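PDB 1OHU: apoptosis regulator ced-9 from Caenorhabditis elegans, which restrains programmed cell death by sequestering the activator CED-4, and is inhibited by EGL-1, which frees CED-4 to activate the caspase CED-3. Local coordinates for residues A[12-17]-A[130-135]; A[16-21]-A[34-39]; A[50-55]-A[103-108]; A[80-85]-A[136-141]. The protein carries 3 engineered substitutions. One frame throughout, in Å; residues are numbered along the deposited sequence.

Interaction 1: A[12-17]-A[130-135]; sequences DIEGFV and NLFVYT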
# COMPACT_ATOMS: atom_id res chain seq x y z
N ASP A 12 -4.39 -2.71 -12.54
CA ASP A 12 -5.45 -2.18 -11.69
C ASP A 12 -4.90 -2.02 -10.29
O ASP A 12 -4.15 -2.87 -9.81
CB ASP A 12 -6.67 -3.11 -11.66
CG ASP A 12 -7.43 -3.12 -12.96
OD1 ASP A 12 -7.65 -2.03 -13.53
OD2 ASP A 12 -7.82 -4.22 -13.42
N ILE A 13 -5.25 -0.91 -9.65
CA ILE A 13 -4.78 -0.64 -8.30
C ILE A 13 -5.07 -1.79 -7.34
O ILE A 13 -4.23 -2.10 -6.49
CB ILE A 13 -5.39 0.69 -7.78
CG1 ILE A 13 -4.29 1.75 -7.70
CG2 ILE A 13 -6.07 0.50 -6.43
CD1 ILE A 13 -3.06 1.33 -6.92
N GLU A 14 -6.22 -2.44 -7.47
CA GLU A 14 -6.56 -3.54 -6.58
C GLU A 14 -5.48 -4.60 -6.54
O GLU A 14 -5.21 -5.19 -5.49
CB GLU A 14 -7.88 -4.20 -6.98
CG GLU A 14 -9.09 -3.35 -6.69
CD GLU A 14 -9.22 -2.17 -7.63
OE1 GLU A 14 -9.98 -1.24 -7.31
OE2 GLU A 14 -8.56 -2.19 -8.70
N GLY A 15 -4.88 -4.85 -7.70
CA GLY A 15 -3.83 -5.86 -7.79
C GLY A 15 -2.66 -5.55 -6.88
O GLY A 15 -2.11 -6.45 -6.25
N PHE A 16 -2.26 -4.28 -6.82
CA PHE A 16 -1.13 -3.90 -5.97
C PHE A 16 -1.51 -4.00 -4.50
O PHE A 16 -0.75 -4.51 -3.68
CB PHE A 16 -0.69 -2.46 -6.26
CG PHE A 16 -0.06 -2.27 -7.62
CD1 PHE A 16 -0.86 -2.22 -8.77
CD2 PHE A 16 1.32 -2.14 -7.75
CE1 PHE A 16 -0.28 -2.04 -10.02
CE2 PHE A 16 1.90 -1.96 -9.00
CZ PHE A 16 1.11 -1.91 -10.14
N VAL A 17 -2.70 -3.50 -4.16
CA VAL A 17 -3.16 -3.53 -2.78
C VAL A 17 -3.28 -4.96 -2.27
O VAL A 17 -2.79 -5.27 -1.19
CB VAL A 17 -4.50 -2.80 -2.63
CG1 VAL A 17 -4.86 -2.70 -1.15
CG2 VAL A 17 -4.43 -1.41 -3.25
N ASN A 130 -12.25 -4.18 4.22
CA ASN A 130 -12.61 -2.77 4.09
C ASN A 130 -11.36 -1.91 3.94
O ASN A 130 -11.37 -0.96 3.16
CB ASN A 130 -13.43 -2.32 5.31
CG ASN A 130 -14.88 -2.78 5.25
OD1 ASN A 130 -15.58 -2.82 6.26
ND2 ASN A 130 -15.34 -3.12 4.04
N LEU A 131 -10.29 -2.24 4.67
CA LEU A 131 -9.04 -1.49 4.59
C LEU A 131 -8.54 -1.57 3.16
O LEU A 131 -8.08 -0.59 2.59
CB LEU A 131 -7.96 -2.07 5.52
CG LEU A 131 -6.92 -1.16 6.20
CD1 LEU A 131 -5.65 -1.97 6.43
CD2 LEU A 131 -6.60 0.08 5.39
N PHE A 132 -8.61 -2.77 2.59
CA PHE A 132 -8.18 -3.00 1.21
C PHE A 132 -8.95 -2.10 0.24
O PHE A 132 -8.36 -1.42 -0.60
CB PHE A 132 -8.34 -4.51 0.87
CG PHE A 132 -8.76 -4.79 -0.54
CD1 PHE A 132 -10.02 -5.31 -0.81
CD2 PHE A 132 -7.91 -4.50 -1.61
CE1 PHE A 132 -10.44 -5.53 -2.12
CE2 PHE A 132 -8.32 -4.70 -2.93
CZ PHE A 132 -9.59 -5.22 -3.18
N VAL A 133 -10.27 -2.06 0.38
CA VAL A 133 -11.11 -1.23 -0.49
C VAL A 133 -10.82 0.27 -0.33
O VAL A 133 -10.63 0.98 -1.31
CB VAL A 133 -12.61 -1.49 -0.21
CG1 VAL A 133 -13.46 -0.68 -1.17
CG2 VAL A 133 -12.91 -2.99 -0.35
N TYR A 134 -10.79 0.74 0.91
CA TYR A 134 -10.51 2.15 1.16
C TYR A 134 -9.21 2.53 0.46
O TYR A 134 -9.15 3.51 -0.28
CB TYR A 134 -10.35 2.42 2.66
CG TYR A 134 -11.58 2.18 3.50
CD1 TYR A 134 -11.49 2.12 4.89
CD2 TYR A 134 -12.85 2.05 2.92
CE1 TYR A 134 -12.62 1.93 5.68
CE2 TYR A 134 -13.99 1.85 3.70
CZ TYR A 134 -13.87 1.80 5.08
OH TYR A 134 -14.99 1.60 5.87
N THR A 135 -8.17 1.74 0.71
CA THR A 135 -6.86 2.00 0.12
C THR A 135 -6.92 2.06 -1.41
O THR A 135 -6.43 3.01 -2.03
CB THR A 135 -5.84 0.92 0.56
OG1 THR A 135 -5.77 0.88 2.00
CG2 THR A 135 -4.45 1.24 0.02
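Val17 and Glu14, one helical turn apart on helix 13-27, both meet the ring of Phe132 on helix 128-144. The apolar part is the tighter one: Val17 CG1 comes to the edge of the ring, near its plane, 3.6 Å from Phe132 CD2. CG1 stands anti to the backbone N of Val17 (chi1 -173°), which sends it across the gap, where it also rests 4.1 Å from Thr135 CB. Thr135 thus offers its carbon side to the interface, while its hydroxyl turns back to its own helix and donates to Leu131 O (OG1 to O, 2.8 Å). That carbonyl also takes the backbone N-H of Thr135, the two donors arriving from opposite faces of its plane.

Glu14 contributes aliphatic carbon rather than charge: its CG lies 4.0 Å from Phe132 CZ, and the carboxylate plane stands 83° from the ring. The bend at chi2 turns the carboxylate aside, and OE1 forms a salt bridge with Lys140 further along helix 128-144. A serine in place of Phe132 would probably open a gap beside Val17 CG1 and leave the Glu14 methylenes without their apolar cover. The axes of the short helical segments 13-17 and 130-135 approach to 9.8 Å at 135°, so the predicted BH4 helix is held to helix 128-144 by buried hydrocarbon, with charge pairing confined to the margin.

Interaction 2: A[16-21]-A[34-39]; sequences FVVDYF and GAPGLP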
# COMPACT_ATOMS: atom_id res chain seq x y z
N PHE A 16 -2.26 -4.28 -6.82
CA PHE A 16 -1.13 -3.90 -5.97
C PHE A 16 -1.51 -4.00 -4.50
O PHE A 16 -0.75 -4.51 -3.68
CB PHE A 16 -0.69 -2.46 -6.26
CG PHE A 16 -0.06 -2.27 -7.62
CD1 PHE A 16 -0.86 -2.22 -8.77
CD2 PHE A 16 1.32 -2.14 -7.75
CE1 PHE A 16 -0.28 -2.04 -10.02
CE2 PHE A 16 1.90 -1.96 -9.00
CZ PHE A 16 1.11 -1.91 -10.14
N VAL A 17 -2.70 -3.50 -4.16
CA VAL A 17 -3.16 -3.53 -2.78
C VAL A 17 -3.28 -4.96 -2.27
O VAL A 17 -2.79 -5.27 -1.19
CB VAL A 17 -4.50 -2.80 -2.63
CG1 VAL A 17 -4.86 -2.70 -1.15
CG2 VAL A 17 -4.43 -1.41 -3.25
N VAL A 18 -3.93 -5.82 -3.04
CA VAL A 18 -4.08 -7.22 -2.65
C VAL A 18 -2.75 -7.93 -2.52
O VAL A 18 -2.49 -8.61 -1.53
CB VAL A 18 -4.92 -8.01 -3.67
CG1 VAL A 18 -4.87 -9.50 -3.34
CG2 VAL A 18 -6.35 -7.52 -3.64
N ASP A 19 -1.90 -7.79 -3.53
CA ASP A 19 -0.60 -8.45 -3.50
C ASP A 19 0.26 -7.95 -2.37
O ASP A 19 1.02 -8.73 -1.78
CB ASP A 19 0.14 -8.25 -4.83
CG ASP A 19 1.47 -8.98 -4.84
OD1 ASP A 19 2.50 -8.37 -4.49
OD2 ASP A 19 1.48 -10.18 -5.20
N TYR A 20 0.18 -6.66 -2.07
CA TYR A 20 1.01 -6.13 -1.00
C TYR A 20 0.46 -6.56 0.37
O TYR A 20 1.23 -6.95 1.26
CB TYR A 20 1.11 -4.61 -1.06
CG TYR A 20 2.14 -4.10 -0.08
CD1 TYR A 20 3.50 -4.25 -0.34
CD2 TYR A 20 1.76 -3.57 1.15
CE1 TYR A 20 4.46 -3.89 0.61
CE2 TYR A 20 2.71 -3.21 2.11
CZ TYR A 20 4.06 -3.37 1.83
OH TYR A 20 5.00 -3.07 2.78
N PHE A 21 -0.86 -6.49 0.54
CA PHE A 21 -1.48 -6.89 1.79
C PHE A 21 -1.11 -8.35 2.06
O PHE A 21 -0.64 -8.69 3.14
CB PHE A 21 -3.01 -6.74 1.69
CG PHE A 21 -3.53 -5.35 2.04
CD1 PHE A 21 -2.84 -4.21 1.64
CD2 PHE A 21 -4.73 -5.20 2.74
CE1 PHE A 21 -3.35 -2.93 1.92
CE2 PHE A 21 -5.25 -3.93 3.02
CZ PHE A 21 -4.55 -2.80 2.61
N GLY A 34 -9.07 -14.33 3.31
CA GLY A 34 -10.06 -13.62 2.52
C GLY A 34 -9.50 -12.83 1.35
O GLY A 34 -10.24 -12.11 0.67
N ALA A 35 -8.21 -12.96 1.09
CA ALA A 35 -7.59 -12.23 -0.01
C ALA A 35 -8.28 -12.44 -1.36
O ALA A 35 -8.56 -13.57 -1.75
CB ALA A 35 -6.12 -12.62 -0.14
N PRO A 36 -8.60 -11.34 -2.08
CA PRO A 36 -9.26 -11.51 -3.38
C PRO A 36 -8.27 -12.04 -4.43
O PRO A 36 -7.06 -11.89 -4.28
CB PRO A 36 -9.78 -10.11 -3.71
CG PRO A 36 -8.93 -9.20 -2.90
CD PRO A 36 -8.70 -9.95 -1.62
N GLY A 37 -8.79 -12.66 -5.48
CA GLY A 37 -7.92 -13.20 -6.50
C GLY A 37 -7.16 -12.13 -7.28
O GLY A 37 -7.51 -10.95 -7.24
N LEU A 38 -6.12 -12.56 -7.98
CA LEU A 38 -5.31 -11.67 -8.79
C LEU A 38 -5.48 -12.17 -10.23
O LEU A 38 -4.74 -13.04 -10.68
CB LEU A 38 -3.84 -11.75 -8.36
CG LEU A 38 -3.07 -10.48 -8.01
CD1 LEU A 38 -3.89 -9.57 -7.12
CD2 LEU A 38 -1.76 -10.86 -7.32
N PRO A 39 -6.46 -11.62 -10.95
CA PRO A 39 -6.77 -12.00 -12.34
C PRO A 39 -5.58 -12.29 -13.27
O PRO A 39 -5.60 -13.28 -14.00
CB PRO A 39 -7.63 -10.84 -12.84
CG PRO A 39 -7.27 -9.70 -11.91
CD PRO A 39 -7.18 -10.39 -10.59
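Val18 and Leu38 lie alongside each other, their side chains pointing in opposite directions as helix 13-27 meets the loop that follows it. Each points its CB toward the other segment, and they overlap flank to flank: Leu38 CD1 is 3.9 Å from Val18 CG1 and equally close to Val18 CB. The two methyls of Val18 divide the loop between them. CG1, anti to the backbone N (chi1 171°), reaches Leu38 and also approaches the carbonyl of Pro36, with Pro36 O 3.4 Å from Val18 CG1. CG2 turns instead to the Pro36 ring, which passes Val18 in the same opposed sense; the modelled CG2-CG separation there is too short to be trusted, so only the neighbourhood of the two groups is secure.

The second branch of Leu38 takes a different course. Its CD2 methyl slants across Asp19 and lies 3.9 Å from Asp19 OD2 and 4.1 Å from Asp19 CB. The same OD2 is bound in a salt bridge to Arg50 of helix 44-71, so this one oxygen carries the charge pairing and also borders the Leu38 methyl. Leu38 therefore straddles two successive residues of the helix, one methyl on Val18 and the other on Asp19.

Phe132 of helix 128-144 also packs on Val18 and touches Pro36. The contact is a loop laid back over its preceding helix: the non-regular connection to helix 44-71 folds across the predicted BH4 helix of this Bcl-2 family bundle.

Interaction 3: A[50-55]-A[103-108]; sequences RVMGTI and RLIGLI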
# COMPACT_ATOMS: atom_id res chain seq x y z
N ARG A 50 6.48 -4.40 -3.45
CA ARG A 50 6.77 -5.12 -2.22
C ARG A 50 8.03 -4.56 -1.59
O ARG A 50 8.11 -4.39 -0.38
CB ARG A 50 6.97 -6.61 -2.47
CG ARG A 50 5.75 -7.35 -2.97
CD ARG A 50 6.06 -8.83 -3.16
NE ARG A 50 4.96 -9.54 -3.81
CZ ARG A 50 4.96 -10.85 -4.06
NH1 ARG A 50 6.00 -11.59 -3.71
NH2 ARG A 50 3.92 -11.41 -4.65
N VAL A 51 9.03 -4.28 -2.43
CA VAL A 51 10.29 -3.73 -1.95
C VAL A 51 10.09 -2.31 -1.47
O VAL A 51 10.53 -1.94 -0.39
CB VAL A 51 11.36 -3.72 -3.06
CG1 VAL A 51 12.63 -3.04 -2.56
CG2 VAL A 51 11.67 -5.15 -3.50
N MSE A 52 9.43 -1.51 -2.30
CA MSE A 52 9.17 -0.11 -1.98
C MSE A 52 8.40 0.04 -0.67
O MSE A 52 8.67 0.97 0.11
CB MSE A 52 8.41 0.54 -3.13
CG MSE A 52 9.21 0.60 -4.43
SE MSE A 52 10.76 1.78 -4.31
CE MSE A 52 10.10 3.18 -5.44
N GLY A 53 7.46 -0.87 -0.42
CA GLY A 53 6.68 -0.82 0.80
C GLY A 53 7.51 -1.20 2.01
O GLY A 53 7.40 -0.59 3.07
N THR A 54 8.36 -2.21 1.84
CA THR A 54 9.23 -2.66 2.92
C THR A 54 10.20 -1.54 3.27
O THR A 54 10.42 -1.25 4.45
CB THR A 54 10.04 -3.89 2.50
OG1 THR A 54 9.15 -4.91 2.06
CG2 THR A 54 10.85 -4.42 3.66
N ILE A 55 10.77 -0.91 2.25
CA ILE A 55 11.69 0.19 2.46
C ILE A 55 10.98 1.36 3.13
O ILE A 55 11.49 1.94 4.09
CB ILE A 55 12.29 0.69 1.13
CG1 ILE A 55 13.15 -0.40 0.50
CG2 ILE A 55 13.11 1.95 1.36
CD1 ILE A 55 13.79 0.03 -0.80
N ARG A 103 3.51 9.18 -1.87
CA ARG A 103 2.24 9.03 -1.18
C ARG A 103 1.62 7.68 -1.56
O ARG A 103 1.00 7.01 -0.73
CB ARG A 103 1.28 10.17 -1.56
CG ARG A 103 0.09 10.31 -0.61
CD ARG A 103 -0.94 11.32 -1.10
NE ARG A 103 -1.95 11.59 -0.08
CZ ARG A 103 -3.06 12.29 -0.27
NH1 ARG A 103 -3.34 12.79 -1.47
NH2 ARG A 103 -3.90 12.49 0.74
N LEU A 104 1.82 7.29 -2.81
CA LEU A 104 1.29 6.03 -3.32
C LEU A 104 1.86 4.87 -2.51
O LEU A 104 1.12 4.07 -1.93
CB LEU A 104 1.67 5.86 -4.79
CG LEU A 104 1.39 4.52 -5.46
CD1 LEU A 104 -0.10 4.23 -5.45
CD2 LEU A 104 1.92 4.55 -6.89
N ILE A 105 3.18 4.79 -2.48
CA ILE A 105 3.91 3.75 -1.76
C ILE A 105 3.58 3.76 -0.28
O ILE A 105 3.40 2.71 0.34
CB ILE A 105 5.43 3.97 -1.94
CG1 ILE A 105 5.80 3.83 -3.42
CG2 ILE A 105 6.22 3.00 -1.07
CD1 ILE A 105 7.22 4.21 -3.73
N GLY A 106 3.49 4.96 0.29
CA GLY A 106 3.19 5.09 1.71
C GLY A 106 1.81 4.59 2.05
O GLY A 106 1.62 3.94 3.09
N LEU A 107 0.83 4.88 1.20
CA LEU A 107 -0.54 4.43 1.43
C LEU A 107 -0.66 2.91 1.40
O LEU A 107 -1.33 2.31 2.26
CB LEU A 107 -1.49 5.05 0.40
CG LEU A 107 -1.67 6.57 0.48
CD1 LEU A 107 -2.55 7.04 -0.66
CD2 LEU A 107 -2.28 6.94 1.82
N ILE A 108 -0.03 2.28 0.41
CA ILE A 108 -0.07 0.83 0.29
C ILE A 108 0.73 0.21 1.44
O ILE A 108 0.27 -0.74 2.09
CB ILE A 108 0.52 0.36 -1.06
CG1 ILE A 108 -0.38 0.83 -2.21
CG2 ILE A 108 0.63 -1.15 -1.08
CD1 ILE A 108 0.05 0.35 -3.58
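Ile105 packs against Met52 and the backbone of Gly53, joining helix 101-118 to helix 44-71 inside the all-helical Bcl-2 fold; its segment belongs to the predicted BH1 motif. The two branches of Ile105 do different work. CG2, anti to the backbone N, lies against the peptide link of the neighbouring helix, 3.4 Å from Met52 O and 4.1 Å from Gly53 N. CD1, at the end of the longer branch, meets the selenomethionine side chain at position 52, with CE and CD1 3.5 Å apart. Bends at chi2 (-67°) and chi3 (-109°) fold that chain so that its terminal methyl comes to Ile105 CD1, while Met52 CB also lies 3.9 Å from Ile105 CD1.

The backbones come close at this point: Gly53 CA and Ile105 CA are 5.9 Å apart, and the isoleucine rests its CG2 methyl directly on the peptide that joins Met52 to Gly53.

In the next shell, Met164 of helix 154-172 packs on Met52, and Gly53 O accepts a hydrogen bond from Ser109 OG, a polar tie between the same two helices beside the hydrocarbon contact. On the far flank of helix 44-71, the carbonyl of Arg50 receives two donors from opposite faces of its plane, the backbone N-H of Thr54 and the hydroxyl of Thr54, OG1 standing 2.7 Å from Arg50 O.

Interaction 4: A[80-85]-A[136-141]; sequences SLYQDV and SLFIKT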
# COMPACT_ATOMS: atom_id res chain seq x y z
N SER A 80 -14.34 7.72 6.23
CA SER A 80 -14.03 9.08 6.67
C SER A 80 -12.83 9.06 7.61
O SER A 80 -11.86 9.77 7.40
CB SER A 80 -15.22 9.70 7.38
OG SER A 80 -14.90 11.03 7.77
N LEU A 81 -12.92 8.24 8.66
CA LEU A 81 -11.84 8.13 9.63
C LEU A 81 -10.55 7.73 8.89
O LEU A 81 -9.48 8.25 9.17
CB LEU A 81 -12.18 7.09 10.68
CG LEU A 81 -11.33 7.01 11.96
CD1 LEU A 81 -11.82 5.83 12.79
CD2 LEU A 81 -9.86 6.82 11.64
N TYR A 82 -10.67 6.79 7.96
CA TYR A 82 -9.52 6.34 7.20
C TYR A 82 -8.84 7.53 6.53
O TYR A 82 -7.61 7.66 6.56
CB TYR A 82 -9.95 5.32 6.14
CG TYR A 82 -8.87 5.03 5.11
CD1 TYR A 82 -7.79 4.19 5.41
CD2 TYR A 82 -8.90 5.65 3.86
CE1 TYR A 82 -6.77 3.99 4.50
CE2 TYR A 82 -7.88 5.45 2.94
CZ TYR A 82 -6.82 4.62 3.27
OH TYR A 82 -5.82 4.43 2.35
N GLN A 83 -9.64 8.39 5.92
CA GLN A 83 -9.11 9.57 5.24
C GLN A 83 -8.47 10.59 6.19
O GLN A 83 -7.51 11.26 5.82
CB GLN A 83 -10.23 10.23 4.43
CG GLN A 83 -10.61 9.42 3.19
CD GLN A 83 -11.80 10.01 2.45
OE1 GLN A 83 -12.92 9.52 2.56
NE2 GLN A 83 -11.55 11.08 1.71
N ASP A 84 -8.99 10.69 7.41
CA ASP A 84 -8.42 11.62 8.38
C ASP A 84 -7.04 11.14 8.83
O ASP A 84 -6.12 11.95 9.01
CB ASP A 84 -9.30 11.74 9.63
CG ASP A 84 -10.69 12.28 9.34
OD1 ASP A 84 -10.84 13.08 8.40
OD2 ASP A 84 -11.62 11.90 10.08
N VAL A 85 -6.91 9.83 9.03
CA VAL A 85 -5.66 9.23 9.50
C VAL A 85 -4.55 9.17 8.46
O VAL A 85 -3.38 9.35 8.79
CB VAL A 85 -5.90 7.78 10.03
CG1 VAL A 85 -4.57 7.05 10.24
CG2 VAL A 85 -6.67 7.83 11.33
N SER A 136 -7.55 1.06 -2.01
CA SER A 136 -7.69 0.99 -3.47
C SER A 136 -8.48 2.17 -4.04
O SER A 136 -8.11 2.75 -5.05
CB SER A 136 -8.38 -0.31 -3.86
OG SER A 136 -7.70 -1.45 -3.37
N LEU A 137 -9.57 2.50 -3.37
CA LEU A 137 -10.43 3.59 -3.81
C LEU A 137 -9.73 4.95 -3.67
O LEU A 137 -9.71 5.74 -4.61
CB LEU A 137 -11.72 3.57 -2.98
CG LEU A 137 -12.90 4.47 -3.34
CD1 LEU A 137 -14.12 4.06 -2.51
CD2 LEU A 137 -12.53 5.92 -3.08
N PHE A 138 -9.15 5.20 -2.51
CA PHE A 138 -8.46 6.46 -2.26
C PHE A 138 -7.40 6.72 -3.33
O PHE A 138 -7.31 7.83 -3.86
CB PHE A 138 -7.82 6.43 -0.87
CG PHE A 138 -7.29 7.75 -0.40
CD1 PHE A 138 -6.02 8.17 -0.76
CD2 PHE A 138 -8.06 8.57 0.42
CE1 PHE A 138 -5.51 9.39 -0.31
CE2 PHE A 138 -7.57 9.79 0.88
CZ PHE A 138 -6.29 10.20 0.52
N ILE A 139 -6.63 5.69 -3.65
CA ILE A 139 -5.56 5.79 -4.64
C ILE A 139 -6.08 5.92 -6.07
O ILE A 139 -5.48 6.63 -6.88
CB ILE A 139 -4.62 4.57 -4.57
CG1 ILE A 139 -3.98 4.49 -3.18
CG2 ILE A 139 -3.54 4.67 -5.63
CD1 ILE A 139 -2.96 3.38 -3.03
N LYS A 140 -7.17 5.22 -6.37
CA LYS A 140 -7.78 5.25 -7.69
C LYS A 140 -8.12 6.67 -8.11
O LYS A 140 -7.70 7.15 -9.17
CB LYS A 140 -9.08 4.45 -7.68
CG LYS A 140 -8.95 2.99 -8.00
CD LYS A 140 -10.33 2.39 -8.02
CE LYS A 140 -10.35 1.08 -8.76
NZ LYS A 140 -11.68 0.46 -8.66
N THR A 141 -8.92 7.33 -7.28
CA THR A 141 -9.35 8.70 -7.51
C THR A 141 -8.13 9.58 -7.78
O THR A 141 -7.93 10.05 -8.90
CB THR A 141 -10.08 9.24 -6.28
OG1 THR A 141 -11.06 8.29 -5.85
CG2 THR A 141 -10.76 10.56 -6.61
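Tyr82 of helix 79-86 sends the edge of its ring toward the face of Phe138 on helix 128-144, an offset edge-to-face pair with centroids 6.0 Å apart and planes at 82°. This is the buried half of the contact, and both rings take part in it. The leading atom is Tyr82 CE2, which lies 3.9 Å from Phe138 CB and 4.0 Å from Phe138 CD2; CB itself sits in the plane of the tyrosine ring, at its edge. Both aromatics hold CG anti to the backbone N (chi1 167° in Tyr82), a setting that carries each ring out across the interhelical gap. Behind the pair, Tyr82 also packs on Leu131 and Thr135, while Phe138 rests on Leu107 and Arg103 of helix 101-118.

Here the short helix 79-86 is fastened to helix 128-144 within the helical bundle of the Bcl-2 family. Replacing Phe138 with an alanine would probably leave the edge of Tyr82 facing a gap and take the apolar support from Gln83.

Toward solvent less of the side chain is engaged. Gln83, partly exposed, touches through its CG methylene, which reaches the edge of the Phe138 ring near its plane, 3.8 Å from Phe138 CE2, and its amide plane is turned 73° from the ring. Next to it Arg142 makes a cation-pi contact with Phe138. On the exposed flank of helix 128-144, Thr141 OG1 donates to Leu137 O, 3.1 Å away.

Overall arrangement
Interactions 1, 3 and 4 are buried contacts between helices, with interaction 3 nearest the centre of the chain; interaction 2 is partly buried, closing a loop over a helix. Helix 13-27 serves interactions 1 and 2, which meet where Phe132 CE2 approaches Val18 CG2 (3.5 Å). Helix 128-144 serves interactions 1 and 4, and helix 101-118, half of interaction 3, reaches interaction 4 through Leu107 against Phe138 and Ile108 against Ile139. The chemistry changes with place: aliphatic carbon on backbone in interaction 3, ring edges in 1 and 4, valine, proline and leucine in 2. Salt bridges Glu14-Lys140 and Asp19-Arg50 tie interaction 1 to 4 and 2 to 3.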